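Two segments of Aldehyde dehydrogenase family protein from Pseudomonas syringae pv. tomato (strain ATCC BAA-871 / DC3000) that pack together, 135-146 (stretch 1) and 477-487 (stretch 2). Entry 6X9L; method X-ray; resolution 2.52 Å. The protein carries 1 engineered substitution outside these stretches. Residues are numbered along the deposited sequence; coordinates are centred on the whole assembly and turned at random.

Stretch 1, residues 135-146: FQTVEGGTAIER
Stretch 2 (477-487) LETKAIVGFAP

Stretch 1 is a hairpin: strand 136-138 turns through Glu139 to Gly141 and returns; Thr137 N donates to Ile144 O (2.8 Å) and Ile144 N to Thr137 O (2.7 Å). Its returning strand, 143-146, pairs antiparallel with strand 477-483 (154° between directions, axes 4.8 Å apart). On the outgoing strand, Val138 (chi1 t) places CG2 4.0 Å from CE2 of Phe485.

Gly140, at phi/psi 147/-111, has backbone angles that call for glycine. At Gly141 (-93/2) an ideal CB would lie 2.6 Å from Ala486 O, a clash. Its carbonyl O accepts from Phe485 N (2.5 Å, very short, bent to 116°) and Ala486 N (3.2 Å, 152°), capturing the chain as it leaves the type II turn Ile482-Phe485, where Gly484 sits at 75/18.

Ala143 pairs with Ile482: N to Ile482 O is 3.1 Å, and Ile482 N to Ala143 O 2.8 Å. Ala143 CB lies 3.6 Å from the ring centroid of Phe485 (chi1 t, chi2 80°), 15° off the normal, a CH-pi contact. Ile144 faces Ala481 as a non-hydrogen-bonded pair, CA-CA 4.8 Å. Glu145 repeats the bonded pattern with Lys480: N to Lys480 O 3.0 Å, Lys480 N to Glu145 O 3.1 Å. Arg146 (m, m) extends NH1 to Glu478 O, a weak 3.3 Å hydrogen bond.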

# COMPACT_ATOMS: atom_id res chain seq x y z
N PHE A 135 -11.39 -17.77 1.12
CA PHE A 135 -10.47 -17.20 2.09
C PHE A 135 -9.22 -18.05 2.26
O PHE A 135 -8.16 -17.51 2.61
CB PHE A 135 -11.16 -16.99 3.44
CG PHE A 135 -12.22 -15.92 3.42
CD1 PHE A 135 -11.88 -14.60 3.63
CD2 PHE A 135 -13.55 -16.22 3.20
CE1 PHE A 135 -12.85 -13.60 3.63
CE2 PHE A 135 -14.52 -15.23 3.20
CZ PHE A 135 -14.16 -13.92 3.41
N GLN A 136 -9.30 -19.34 1.98
CA GLN A 136 -8.15 -20.23 1.99
C GLN A 136 -7.96 -20.87 0.62
O GLN A 136 -8.93 -21.18 -0.07
CB GLN A 136 -8.30 -21.32 3.03
CG GLN A 136 -7.16 -22.30 3.04
CD GLN A 136 -7.44 -23.46 3.94
OE1 GLN A 136 -6.81 -23.62 4.99
NE2 GLN A 136 -8.40 -24.29 3.55
N THR A 137 -6.70 -21.06 0.26
CA THR A 137 -6.28 -21.69 -0.99
C THR A 137 -5.10 -22.60 -0.68
O THR A 137 -4.28 -22.28 0.18
CB THR A 137 -5.87 -20.66 -2.04
OG1 THR A 137 -6.99 -19.84 -2.35
CG2 THR A 137 -5.38 -21.31 -3.30
N VAL A 138 -5.02 -23.74 -1.36
CA VAL A 138 -3.99 -24.72 -1.07
C VAL A 138 -3.24 -25.00 -2.36
O VAL A 138 -3.82 -25.51 -3.33
CB VAL A 138 -4.58 -26.00 -0.46
CG1 VAL A 138 -3.51 -27.01 -0.17
CG2 VAL A 138 -5.36 -25.63 0.82
N GLU A 139 -1.95 -24.64 -2.39
CA GLU A 139 -1.10 -24.74 -3.57
C GLU A 139 -0.15 -25.92 -3.52
O GLU A 139 0.75 -26.01 -4.36
CB GLU A 139 -0.28 -23.47 -3.76
CG GLU A 139 0.86 -23.30 -2.74
CD GLU A 139 1.98 -22.34 -3.18
OE1 GLU A 139 2.93 -22.80 -3.86
OE2 GLU A 139 1.93 -21.13 -2.84
N GLY A 140 -0.31 -26.83 -2.56
CA GLY A 140 0.61 -27.93 -2.40
C GLY A 140 0.75 -28.31 -0.94
O GLY A 140 -0.20 -28.83 -0.34
N GLY A 141 1.92 -28.06 -0.35
CA GLY A 141 2.12 -28.05 1.08
C GLY A 141 1.98 -26.67 1.71
O GLY A 141 2.18 -26.53 2.91
N THR A 142 1.65 -25.65 0.91
CA THR A 142 1.49 -24.28 1.39
C THR A 142 0.05 -23.85 1.19
O THR A 142 -0.53 -24.09 0.13
CB THR A 142 2.43 -23.29 0.66
OG1 THR A 142 3.79 -23.54 1.03
CG2 THR A 142 2.07 -21.84 1.01
N ALA A 143 -0.53 -23.21 2.20
CA ALA A 143 -1.89 -22.70 2.14
C ALA A 143 -1.88 -21.19 2.33
O ALA A 143 -1.14 -20.67 3.17
CB ALA A 143 -2.79 -23.35 3.21
N ILE A 144 -2.68 -20.50 1.52
CA ILE A 144 -2.87 -19.05 1.60
C ILE A 144 -4.18 -18.79 2.32
O ILE A 144 -5.24 -19.24 1.86
CB ILE A 144 -2.89 -18.41 0.22
CG1 ILE A 144 -1.77 -18.98 -0.67
CG2 ILE A 144 -2.85 -16.88 0.34
CD1 ILE A 144 -0.41 -18.50 -0.34
N GLU A 145 -4.14 -18.07 3.43
CA GLU A 145 -5.35 -17.68 4.13
C GLU A 145 -5.45 -16.16 4.10
O GLU A 145 -4.48 -15.46 4.38
CB GLU A 145 -5.35 -18.22 5.55
CG GLU A 145 -5.33 -19.76 5.59
CD GLU A 145 -5.57 -20.33 6.98
OE1 GLU A 145 -5.86 -19.54 7.90
OE2 GLU A 145 -5.47 -21.57 7.14
N ARG A 146 -6.62 -15.65 3.73
CA ARG A 146 -6.88 -14.22 3.70
C ARG A 146 -7.67 -13.86 4.95
O ARG A 146 -8.73 -14.43 5.21
CB ARG A 146 -7.63 -13.85 2.43
CG ARG A 146 -6.79 -14.05 1.17
CD ARG A 146 -5.70 -13.01 1.12
NE ARG A 146 -5.76 -12.26 -0.13
CZ ARG A 146 -5.46 -10.97 -0.27
NH1 ARG A 146 -5.07 -10.24 0.77
NH2 ARG A 146 -5.57 -10.41 -1.47
N LEU A 477 -7.93 -7.16 3.68
CA LEU A 477 -7.41 -8.47 4.06
C LEU A 477 -5.89 -8.45 4.12
O LEU A 477 -5.23 -7.90 3.23
CB LEU A 477 -7.87 -9.55 3.09
CG LEU A 477 -9.38 -9.66 2.93
CD1 LEU A 477 -9.71 -10.50 1.72
CD2 LEU A 477 -10.03 -10.21 4.21
N GLU A 478 -5.34 -9.05 5.18
CA GLU A 478 -3.94 -9.45 5.17
C GLU A 478 -3.77 -10.71 4.34
O GLU A 478 -4.73 -11.32 3.87
CB GLU A 478 -3.42 -9.70 6.58
CG GLU A 478 -3.03 -8.46 7.32
CD GLU A 478 -1.78 -7.79 6.76
OE1 GLU A 478 -1.25 -6.88 7.45
OE2 GLU A 478 -1.31 -8.17 5.65
N THR A 479 -2.52 -11.13 4.18
CA THR A 479 -2.18 -12.30 3.40
C THR A 479 -1.23 -13.17 4.21
O THR A 479 -0.19 -12.68 4.70
CB THR A 479 -1.58 -11.88 2.05
OG1 THR A 479 -2.62 -11.35 1.24
CG2 THR A 479 -0.91 -13.06 1.33
N LYS A 480 -1.59 -14.43 4.39
CA LYS A 480 -0.82 -15.34 5.22
C LYS A 480 -0.44 -16.57 4.42
O LYS A 480 -1.27 -17.13 3.69
CB LYS A 480 -1.59 -15.73 6.47
CG LYS A 480 -0.88 -16.78 7.30
CD LYS A 480 -1.73 -17.18 8.49
CE LYS A 480 -1.59 -16.17 9.62
NZ LYS A 480 -2.56 -16.44 10.70
N ALA A 481 0.82 -17.00 4.54
CA ALA A 481 1.28 -18.24 3.94
C ALA A 481 1.57 -19.23 5.06
O ALA A 481 2.36 -18.93 5.97
CB ALA A 481 2.52 -18.05 3.06
N ILE A 482 0.91 -20.37 5.02
CA ILE A 482 1.19 -21.45 5.96
C ILE A 482 1.98 -22.50 5.20
O ILE A 482 1.39 -23.39 4.58
CB ILE A 482 -0.10 -22.02 6.56
CG1 ILE A 482 -0.89 -20.89 7.20
CG2 ILE A 482 0.22 -23.09 7.61
CD1 ILE A 482 -2.20 -21.35 7.76
N VAL A 483 3.32 -22.37 5.22
CA VAL A 483 4.21 -23.32 4.57
C VAL A 483 4.32 -24.57 5.43
O VAL A 483 4.33 -24.49 6.67
CB VAL A 483 5.60 -22.69 4.31
CG1 VAL A 483 6.33 -23.47 3.23
CG2 VAL A 483 5.49 -21.21 3.94
N GLY A 484 4.40 -25.74 4.79
CA GLY A 484 4.29 -26.98 5.54
C GLY A 484 2.88 -27.32 5.96
O GLY A 484 2.69 -28.13 6.87
N PHE A 485 1.88 -26.69 5.34
CA PHE A 485 0.48 -27.01 5.62
C PHE A 485 0.19 -28.48 5.38
O PHE A 485 -0.50 -29.12 6.18
CB PHE A 485 -0.40 -26.12 4.74
CG PHE A 485 -1.87 -26.22 5.00
CD1 PHE A 485 -2.45 -25.55 6.06
CD2 PHE A 485 -2.69 -26.94 4.14
CE1 PHE A 485 -3.81 -25.62 6.28
CE2 PHE A 485 -4.05 -27.01 4.35
CZ PHE A 485 -4.61 -26.35 5.43
N ALA A 486 0.70 -29.04 4.28
CA ALA A 486 0.74 -30.48 4.07
C ALA A 486 2.19 -30.95 4.05
O ALA A 486 2.98 -30.47 3.22
CB ALA A 486 0.05 -30.85 2.76
N PRO A 487 2.59 -31.87 4.93
CA PRO A 487 3.98 -32.36 4.92
C PRO A 487 4.40 -32.84 3.53
O PRO A 487 3.58 -33.30 2.74
CB PRO A 487 3.96 -33.51 5.93
CG PRO A 487 2.82 -33.20 6.84
CD PRO A 487 1.80 -32.45 6.02